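Local coordinates for protein citrate lyase, subunit 1 (Methanosaeta concilii, PDB 6HXI) that probably catalyses ATP-dependent cleavage of citrate with coenzyme A to acetyl-CoA and oxaloacetate, and binds coenzyme A in this structure, at residues Leu23-Tyr28 / Gly209-Leu213; Gly128-Phe132 / Trp187-Ser191; Phe132-Asp136 / Lys167-Glu171. All coordinates share one frame; numbering follows the deposited sequence.

Contact 1: residues Leu23-Tyr28 / Gly209-Leu213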
loop_
_atom_site.group_PDB
_atom_site.type_symbol
_atom_site.label_atom_id
_atom_site.label_comp_id
_atom_site.label_asym_id
_atom_site.label_seq_id
_atom_site.Cartn_x
_atom_site.Cartn_y
_atom_site.Cartn_z
ATOM N N LEU C 23 11.085 -46.651 49.515
ATOM C CA LEU C 23 11.614 -47.430 50.629
ATOM C C LEU C 23 13.043 -46.944 50.953
ATOM O O LEU C 23 13.550 -46.040 50.282
ATOM C CB LEU C 23 11.651 -48.892 50.126
ATOM C CG LEU C 23 11.700 -50.036 51.122
ATOM C CD1 LEU C 23 10.504 -50.008 52.073
ATOM C CD2 LEU C 23 11.758 -51.366 50.389
ATOM N N ASP C 24 13.690 -47.537 51.977
ATOM C CA ASP C 24 15.091 -47.250 52.309
ATOM C C ASP C 24 15.896 -48.425 51.733
ATOM O O ASP C 24 16.724 -49.021 52.419
ATOM C CB ASP C 24 15.297 -47.101 53.828
ATOM C CG ASP C 24 14.392 -46.092 54.505
ATOM O OD1 ASP C 24 13.857 -45.201 53.801
ATOM O OD2 ASP C 24 14.210 -46.194 55.736
ATOM N N ASP C 25 15.605 -48.768 50.455
ATOM C CA ASP C 25 16.170 -49.885 49.697
ATOM C C ASP C 25 17.539 -49.556 49.099
ATOM O O ASP C 25 17.838 -49.883 47.938
ATOM C CB ASP C 25 15.171 -50.401 48.631
ATOM C CG ASP C 25 15.619 -51.670 47.917
ATOM O OD1 ASP C 25 15.983 -52.650 48.614
ATOM O OD2 ASP C 25 15.675 -51.658 46.664
ATOM N N PHE C 26 18.399 -48.943 49.922
ATOM C CA PHE C 26 19.766 -48.646 49.530
ATOM C C PHE C 26 20.557 -49.908 49.850
ATOM O O PHE C 26 21.747 -50.006 49.525
ATOM C CB PHE C 26 20.292 -47.416 50.287
ATOM C CG PHE C 26 19.343 -46.239 50.321
ATOM C CD1 PHE C 26 19.162 -45.436 49.198
ATOM C CD2 PHE C 26 18.630 -45.932 51.473
ATOM C CE1 PHE C 26 18.284 -44.351 49.229
ATOM C CE2 PHE C 26 17.758 -44.841 51.505
ATOM C CZ PHE C 26 17.589 -44.061 50.381
ATOM N N SER C 27 19.863 -50.892 50.474
ATOM C CA SER C 27 20.394 -52.199 50.849
ATOM C C SER C 27 20.653 -53.031 49.596
ATOM O O SER C 27 21.718 -53.628 49.479
ATOM C CB SER C 27 19.441 -52.916 51.800
ATOM O OG SER C 27 19.518 -52.376 53.109
ATOM N N TYR C 28 19.709 -53.031 48.640
ATOM C CA TYR C 28 19.915 -53.757 47.396
ATOM C C TYR C 28 20.659 -52.889 46.377
ATOM O O TYR C 28 20.120 -51.902 45.864
ATOM C CB TYR C 28 18.607 -54.349 46.839
ATOM C CG TYR C 28 18.785 -55.089 45.526
ATOM C CD1 TYR C 28 19.530 -56.263 45.459
ATOM C CD2 TYR C 28 18.197 -54.622 44.353
ATOM C CE1 TYR C 28 19.696 -56.946 44.256
ATOM C CE2 TYR C 28 18.364 -55.293 43.145
ATOM C CZ TYR C 28 19.112 -56.458 43.100
ATOM O OH TYR C 28 19.287 -57.135 41.915
ATOM N N GLY C 209 17.682 -55.322 55.461
ATOM C CA GLY C 209 17.495 -54.952 54.065
ATOM C C GLY C 209 16.696 -55.984 53.297
ATOM O O GLY C 209 16.466 -57.089 53.802
ATOM N N ILE C 210 16.269 -55.635 52.067
ATOM C CA ILE C 210 15.439 -56.520 51.247
ATOM C C ILE C 210 16.108 -56.837 49.880
ATOM O O ILE C 210 16.508 -55.924 49.155
ATOM C CB ILE C 210 13.990 -55.943 51.158
ATOM C CG1 ILE C 210 12.966 -57.036 50.824
ATOM C CG2 ILE C 210 13.855 -54.719 50.246
ATOM C CD1 ILE C 210 12.258 -57.502 52.036
ATOM N N VAL C 211 16.260 -58.147 49.569
ATOM C CA VAL C 211 16.948 -58.632 48.365
ATOM C C VAL C 211 16.054 -59.493 47.428
ATOM O O VAL C 211 15.627 -60.577 47.833
ATOM C CB VAL C 211 18.264 -59.388 48.748
ATOM C CG1 VAL C 211 18.952 -59.995 47.529
ATOM C CG2 VAL C 211 19.232 -58.478 49.495
ATOM N N PRO C 212 15.870 -59.081 46.147
ATOM C CA PRO C 212 15.101 -59.921 45.199
ATOM C C PRO C 212 15.984 -61.033 44.607
ATOM O O PRO C 212 17.078 -60.728 44.123
ATOM C CB PRO C 212 14.697 -58.921 44.112
ATOM C CG PRO C 212 15.794 -57.910 44.107
ATOM C CD PRO C 212 16.336 -57.831 45.505
ATOM N N LEU C 213 15.527 -62.301 44.609
ATOM C CA LEU C 213 16.345 -63.386 44.058
ATOM C C LEU C 213 16.008 -63.728 42.615
ATOM O O LEU C 213 16.911 -63.940 41.805
ATOM C CB LEU C 213 16.329 -64.640 44.946
ATOM C CG LEU C 213 16.907 -64.486 46.376
ATOM C CD1 LEU C 213 16.780 -65.787 47.160
ATOM C CD2 LEU C 213 18.349 -63.983 46.356
#
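Tyr-28 and Pro-212 join the loop after helix 8-18 to strand 209-220 of the large antiparallel sheet. The proline lies over one face of the phenol ring. Its CD stands 3.5 Å from the centroid of the Tyr-28 ring and only 10° off the ring normal, a CH-pi contact. Pro-212 CG continues the cover toward the phenol end, 3.8 Å from Tyr-28 CZ. With CG of Tyr-28 opposite its own backbone N (chi1 179°), the ring is carried along the strand to the proline, while Tyr-28 CB stays beside Ile-210 O at 3.5 Å.

Both segments belong to the ATP-grasp domain. Strand 209-220 is second in the order of six strands, and Val-211 pairs through backbone bonds with Thr-204 of strand 195-206. Helix 8-18 adds Leu-15 against Pro-212 and Lys-12 and Ala-16 against Tyr-28.

Nearer the start of the loop, Asp-25 sits at the centre of an inverse gamma turn. Its OD1 is 3.4 Å from Ile-210 O; both are acceptors, so this is proximity without a bond. The same oxygen touches the CG2 branch of Ile-210. Leu-23 CD2 meets that methyl too, at 4.0 Å from Ile-210 CG2, with the two side chains crossing at about a right angle. Ser-27 OG rests 3.4 Å from CA of Gly-209, the first residue of the strand, an approach allowed by the bare alpha carbon.

Contact 2: residues Gly128-Phe132 / Trp187-Ser191; sequences GDNIF and WRFYS
Asp-129 and Trp-187 form the one hydrogen bond between strand 128-134 and helix 173-192 in these segments. The indole N-H donates to the carboxylate, with Trp-187 NE1 2.8 Å from Asp-129 OD2 and an N-H...O angle of 149°. The oxygen is met on its anti side, slightly out of the carboxylate plane. The acceptor is also slightly tilted from the indole plane. Trp-187 can reach the strand because its CG lies opposite the backbone N (chi1 179°), which sends the indole out from the helix.

Looser approaches lie beside this bond. Asp-129 OD1 comes to the edge of the Tyr-190 ring, 3.8 Å from Tyr-190 CE2. That oxygen is hydrogen-bonded to Ser-124 OG, and so is Tyr-190 OH, so one serine links both side chains. Ser-191, one turn along the same helix from Trp-187, holds its OG 3.1 Å above the plane of the Trp-187 indole, offset toward its rim. Arg-119 and Arg-122 of the succinyl-CoA ligase (ADP-forming) subunit alpha chain make long, weak ion pairs with the Asp-129 carboxylate.

Apolar contact is made by Ile-131. Its CD1 lies 4.0 Å from Trp-187 CB, and the two side chains cross at about a right angle. Ile-159 touches both residues, and Val-153 of the next strand does the same.

The axes of the two short segments pass 10.8 Å apart, with their directions 140° apart, so the helix lies obliquely over the strand. This is a helix packed on one face of an antiparallel sheet, as in the alpha+beta ATP-grasp fold.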
loop_
_atom_site.group_PDB
_atom_site.type_symbol
_atom_site.label_atom_id
_atom_site.label_comp_id
_atom_site.label_asym_id
_atom_site.label_seq_id
_atom_site.Cartn_x
_atom_site.Cartn_y
_atom_site.Cartn_z
ATOM N N GLY C 128 -8.933 -52.643 40.283
ATOM C CA GLY C 128 -7.669 -52.131 40.786
ATOM C C GLY C 128 -6.522 -53.090 40.596
ATOM O O GLY C 128 -6.474 -53.820 39.606
ATOM N N ASP C 129 -5.585 -53.078 41.549
ATOM C CA ASP C 129 -4.388 -53.927 41.560
ATOM C C ASP C 129 -4.469 -54.935 42.691
ATOM O O ASP C 129 -5.015 -54.632 43.753
ATOM C CB ASP C 129 -3.119 -53.072 41.700
ATOM C CG ASP C 129 -3.107 -51.854 40.784
ATOM O OD1 ASP C 129 -3.454 -52.004 39.591
ATOM O OD2 ASP C 129 -2.763 -50.750 41.266
ATOM N N ASN C 130 -3.955 -56.143 42.458
ATOM C CA ASN C 130 -3.943 -57.188 43.472
ATOM C C ASN C 130 -2.508 -57.547 43.829
ATOM O O ASN C 130 -1.708 -57.815 42.938
ATOM C CB ASN C 130 -4.713 -58.417 42.999
ATOM C CG ASN C 130 -6.167 -58.146 42.733
ATOM O OD1 ASN C 130 -6.913 -57.723 43.616
ATOM N ND2 ASN C 130 -6.598 -58.374 41.495
ATOM N N ILE C 131 -2.182 -57.504 45.129
ATOM C CA ILE C 131 -0.874 -57.879 45.670
ATOM C C ILE C 131 -1.015 -59.288 46.259
ATOM O O ILE C 131 -1.937 -59.537 47.028
ATOM C CB ILE C 131 -0.350 -56.850 46.719
ATOM C CG1 ILE C 131 -0.330 -55.407 46.123
ATOM C CG2 ILE C 131 1.040 -57.272 47.275
ATOM C CD1 ILE C 131 -0.130 -54.287 47.113
ATOM N N PHE C 132 -0.128 -60.199 45.877
ATOM C CA PHE C 132 -0.124 -61.589 46.345
ATOM C C PHE C 132 1.124 -61.819 47.177
ATOM O O PHE C 132 2.206 -61.378 46.785
ATOM C CB PHE C 132 -0.203 -62.573 45.159
ATOM C CG PHE C 132 -1.393 -62.333 44.259
ATOM C CD1 PHE C 132 -2.645 -62.839 44.583
ATOM C CD2 PHE C 132 -1.272 -61.571 43.105
ATOM C CE1 PHE C 132 -3.757 -62.591 43.763
ATOM C CE2 PHE C 132 -2.383 -61.319 42.290
ATOM C CZ PHE C 132 -3.615 -61.839 42.621
ATOM N N TRP C 187 4.245 -51.655 45.306
ATOM C CA TRP C 187 3.008 -51.200 44.660
ATOM C C TRP C 187 3.209 -49.806 44.045
ATOM O O TRP C 187 2.755 -49.564 42.931
ATOM C CB TRP C 187 1.812 -51.175 45.626
ATOM C CG TRP C 187 0.568 -50.691 44.939
ATOM C CD1 TRP C 187 -0.216 -51.395 44.073
ATOM C CD2 TRP C 187 0.070 -49.351 44.932
ATOM N NE1 TRP C 187 -1.206 -50.588 43.566
ATOM C CE2 TRP C 187 -1.039 -49.320 44.055
ATOM C CE3 TRP C 187 0.475 -48.157 45.556
ATOM C CZ2 TRP C 187 -1.790 -48.158 43.839
ATOM C CZ3 TRP C 187 -0.274 -47.009 45.355
ATOM C CH2 TRP C 187 -1.391 -47.014 44.500
ATOM N N ARG C 188 3.879 -48.897 44.779
ATOM C CA ARG C 188 4.150 -47.531 44.326
ATOM C C ARG C 188 5.059 -47.589 43.104
ATOM O O ARG C 188 4.811 -46.903 42.116
ATOM C CB ARG C 188 4.778 -46.705 45.464
ATOM C CG ARG C 188 3.862 -46.516 46.665
ATOM C CD ARG C 188 4.371 -45.387 47.547
ATOM N NE ARG C 188 3.869 -45.475 48.921
ATOM C CZ ARG C 188 2.705 -44.980 49.341
ATOM N NH1 ARG C 188 1.877 -44.384 48.487
ATOM N NH2 ARG C 188 2.345 -45.105 50.610
ATOM N N PHE C 189 6.054 -48.477 43.149
ATOM C CA PHE C 189 6.974 -48.749 42.062
ATOM C C PHE C 189 6.208 -49.305 40.846
ATOM O O PHE C 189 6.432 -48.858 39.733
ATOM C CB PHE C 189 8.064 -49.719 42.554
ATOM C CG PHE C 189 8.988 -50.294 41.507
ATOM C CD1 PHE C 189 9.995 -49.518 40.946
ATOM C CD2 PHE C 189 8.875 -51.626 41.112
ATOM C CE1 PHE C 189 10.853 -50.048 39.980
ATOM C CE2 PHE C 189 9.734 -52.157 40.145
ATOM C CZ PHE C 189 10.720 -51.362 39.583
ATOM N N TYR C 190 5.277 -50.233 41.076
ATOM C CA TYR C 190 4.429 -50.860 40.047
ATOM C C TYR C 190 3.561 -49.779 39.354
ATOM O O TYR C 190 3.523 -49.691 38.119
ATOM C CB TYR C 190 3.554 -51.933 40.736
ATOM C CG TYR C 190 2.520 -52.608 39.856
ATOM C CD1 TYR C 190 2.822 -53.772 39.160
ATOM C CD2 TYR C 190 1.208 -52.137 39.799
ATOM C CE1 TYR C 190 1.867 -54.412 38.369
ATOM C CE2 TYR C 190 0.242 -52.782 39.034
ATOM C CZ TYR C 190 0.579 -53.915 38.315
ATOM O OH TYR C 190 -0.362 -54.549 37.545
ATOM N N SER C 191 2.915 -48.943 40.181
ATOM C CA SER C 191 1.999 -47.870 39.813
ATOM C C SER C 191 2.626 -46.700 39.077
ATOM O O SER C 191 1.993 -46.145 38.183
ATOM C CB SER C 191 1.273 -47.362 41.052
ATOM O OG SER C 191 0.087 -48.119 41.219
#

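Contact 3: residues Phe132-Asp136 / Lys167-Glu171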
loop_
_atom_site.group_PDB
_atom_site.type_symbol
_atom_site.label_atom_id
_atom_site.label_comp_id
_atom_site.label_asym_id
_atom_site.label_seq_id
_atom_site.Cartn_x
_atom_site.Cartn_y
_atom_site.Cartn_z
ATOM N N PHE C 132 -0.128 -60.199 45.877
ATOM C CA PHE C 132 -0.124 -61.589 46.345
ATOM C C PHE C 132 1.124 -61.819 47.177
ATOM O O PHE C 132 2.206 -61.378 46.785
ATOM C CB PHE C 132 -0.203 -62.573 45.159
ATOM C CG PHE C 132 -1.393 -62.333 44.259
ATOM C CD1 PHE C 132 -2.645 -62.839 44.583
ATOM C CD2 PHE C 132 -1.272 -61.571 43.105
ATOM C CE1 PHE C 132 -3.757 -62.591 43.763
ATOM C CE2 PHE C 132 -2.383 -61.319 42.290
ATOM C CZ PHE C 132 -3.615 -61.839 42.621
ATOM N N PHE C 133 0.965 -62.443 48.356
ATOM C CA PHE C 133 2.078 -62.715 49.249
ATOM C C PHE C 133 1.967 -64.102 49.866
ATOM O O PHE C 133 0.875 -64.526 50.261
ATOM C CB PHE C 133 2.207 -61.629 50.349
ATOM C CG PHE C 133 3.313 -61.877 51.358
ATOM C CD1 PHE C 133 4.625 -61.515 51.083
ATOM C CD2 PHE C 133 3.041 -62.489 52.578
ATOM C CE1 PHE C 133 5.650 -61.781 51.990
ATOM C CE2 PHE C 133 4.072 -62.762 53.490
ATOM C CZ PHE C 133 5.366 -62.384 53.199
ATOM N N SER C 134 3.113 -64.782 49.991
ATOM C CA SER C 134 3.226 -66.085 50.648
ATOM C C SER C 134 4.596 -66.231 51.313
ATOM O O SER C 134 5.536 -65.503 50.966
ATOM C CB SER C 134 2.967 -67.225 49.666
ATOM O OG SER C 134 2.797 -68.450 50.364
ATOM N N MET C 135 4.712 -67.134 52.298
ATOM C CA MET C 135 6.000 -67.340 52.973
ATOM C C MET C 135 6.711 -68.589 52.445
ATOM O O MET C 135 7.756 -68.992 52.970
ATOM C CB MET C 135 5.863 -67.315 54.498
ATOM C CG MET C 135 5.459 -65.948 55.025
ATOM S SD MET C 135 4.880 -65.941 56.732
ATOM C CE MET C 135 3.714 -67.280 56.694
ATOM N N ASP C 136 6.167 -69.140 51.336
ATOM C CA ASP C 136 6.679 -70.301 50.620
ATOM C C ASP C 136 7.000 -69.907 49.172
ATOM O O ASP C 136 6.178 -70.095 48.269
ATOM C CB ASP C 136 5.684 -71.481 50.693
ATOM C CG ASP C 136 5.252 -71.844 52.102
ATOM O OD1 ASP C 136 6.115 -72.303 52.893
ATOM O OD2 ASP C 136 4.051 -71.670 52.418
ATOM N N LYS C 167 -1.556 -58.966 57.373
ATOM C CA LYS C 167 -0.869 -59.941 56.546
ATOM C C LYS C 167 -0.619 -61.175 57.463
ATOM O O LYS C 167 -1.269 -61.289 58.515
ATOM C CB LYS C 167 0.459 -59.312 56.120
ATOM C CG LYS C 167 1.047 -59.852 54.822
ATOM C CD LYS C 167 1.891 -58.815 54.084
ATOM C CE LYS C 167 3.158 -58.418 54.811
ATOM N NZ LYS C 167 2.930 -57.289 55.751
ATOM N N LEU C 168 0.315 -62.079 57.086
ATOM C CA LEU C 168 0.593 -63.304 57.836
ATOM C C LEU C 168 1.196 -63.067 59.233
ATOM O O LEU C 168 2.228 -62.400 59.363
ATOM C CB LEU C 168 1.441 -64.282 57.016
ATOM C CG LEU C 168 0.656 -65.031 55.929
ATOM C CD1 LEU C 168 1.437 -65.126 54.637
ATOM C CD2 LEU C 168 0.164 -66.399 56.415
ATOM N N PRO C 169 0.528 -63.605 60.291
ATOM C CA PRO C 169 1.045 -63.427 61.668
ATOM C C PRO C 169 2.344 -64.180 61.949
ATOM O O PRO C 169 3.141 -63.714 62.762
ATOM C CB PRO C 169 -0.102 -63.930 62.552
ATOM C CG PRO C 169 -0.854 -64.890 61.698
ATOM C CD PRO C 169 -0.713 -64.412 60.280
ATOM N N ALA C 170 2.561 -65.322 61.252
ATOM C CA ALA C 170 3.744 -66.187 61.337
ATOM C C ALA C 170 5.083 -65.448 61.136
ATOM O O ALA C 170 6.115 -65.919 61.625
ATOM C CB ALA C 170 3.620 -67.332 60.346
ATOM N N GLU C 171 5.059 -64.292 60.421
ATOM C CA GLU C 171 6.211 -63.421 60.157
ATOM C C GLU C 171 6.762 -62.841 61.452
ATOM O O GLU C 171 6.005 -62.664 62.416
ATOM C CB GLU C 171 5.790 -62.262 59.261
ATOM C CG GLU C 171 5.963 -62.529 57.787
ATOM C CD GLU C 171 5.211 -61.500 56.978
ATOM O OE1 GLU C 171 5.723 -60.365 56.852
ATOM O OE2 GLU C 171 4.071 -61.792 56.550
#
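Met-135, Phe-133 and Leu-168 bury most of the surface between the end of strand 128-134 and a type I beta turn, Leu-168 to Glu-171, just ahead of helix 173-192. The turn belongs to the connection from the outermost strand, 149-154, back to the helix that covers the ATP-grasp sheet.

Met-135 and Leu-168 reach toward each other, tip to tip. The methionine bends at its last torsion (chi3 -49°), which sets the methyl against two partners on the turn. Met-135 CE is 3.7 Å from Leu-168 CD2 and equally far from Ala-170 CB. The sulfur lies against the aliphatic part of the glutamate, with Met-135 SD 3.7 Å from Glu-171 CG. Tyr-118 of the neighbouring strand also touches Met-135.

Phe-133 is gripped from several directions. Leu-168 CD1 sits at the ring edge, near its plane, 3.7 Å from Phe-133 CD2. This leucine therefore meets the phenylalanine with CD1 and the methionine mainly with CD2 and CB. Lys-167 lays its CD over one face of the ring, and its CG is 4.0 Å from Phe-133 CD2. Val-179 of helix 173-192 touches Phe-133, Lys-167 and Glu-171. Ile-149 of the adjacent strand packs on Phe-133 and Lys-167.

The Glu-171 carboxylate comes at the phenyl group obliquely, its plane turned 45° from the ring. Its OE2 stands 3.2 Å from Phe-133 CE2 and 3.6 Å from Phe-133 CZ.

How the contacts relate
From the N terminus, the chain leaves helix 8-18 and enters the loop of contact 1. That contact closes only at strand 209-220, some 180 residues later. Contacts 2 and 3 start from the same strand, 128-134, and share Phe-132. Contact 3 closes first, at the turn before helix 173-192. Contact 2 closes later, near the C-terminal end of that helix, so the shorter loop of contact 3 lies within that of contact 2, and both lie within that of contact 1. Together they hold the helix and its entry to the sheet, while contact 1 adds the N-terminal loop. The three centres are about 17 to 18 Å apart.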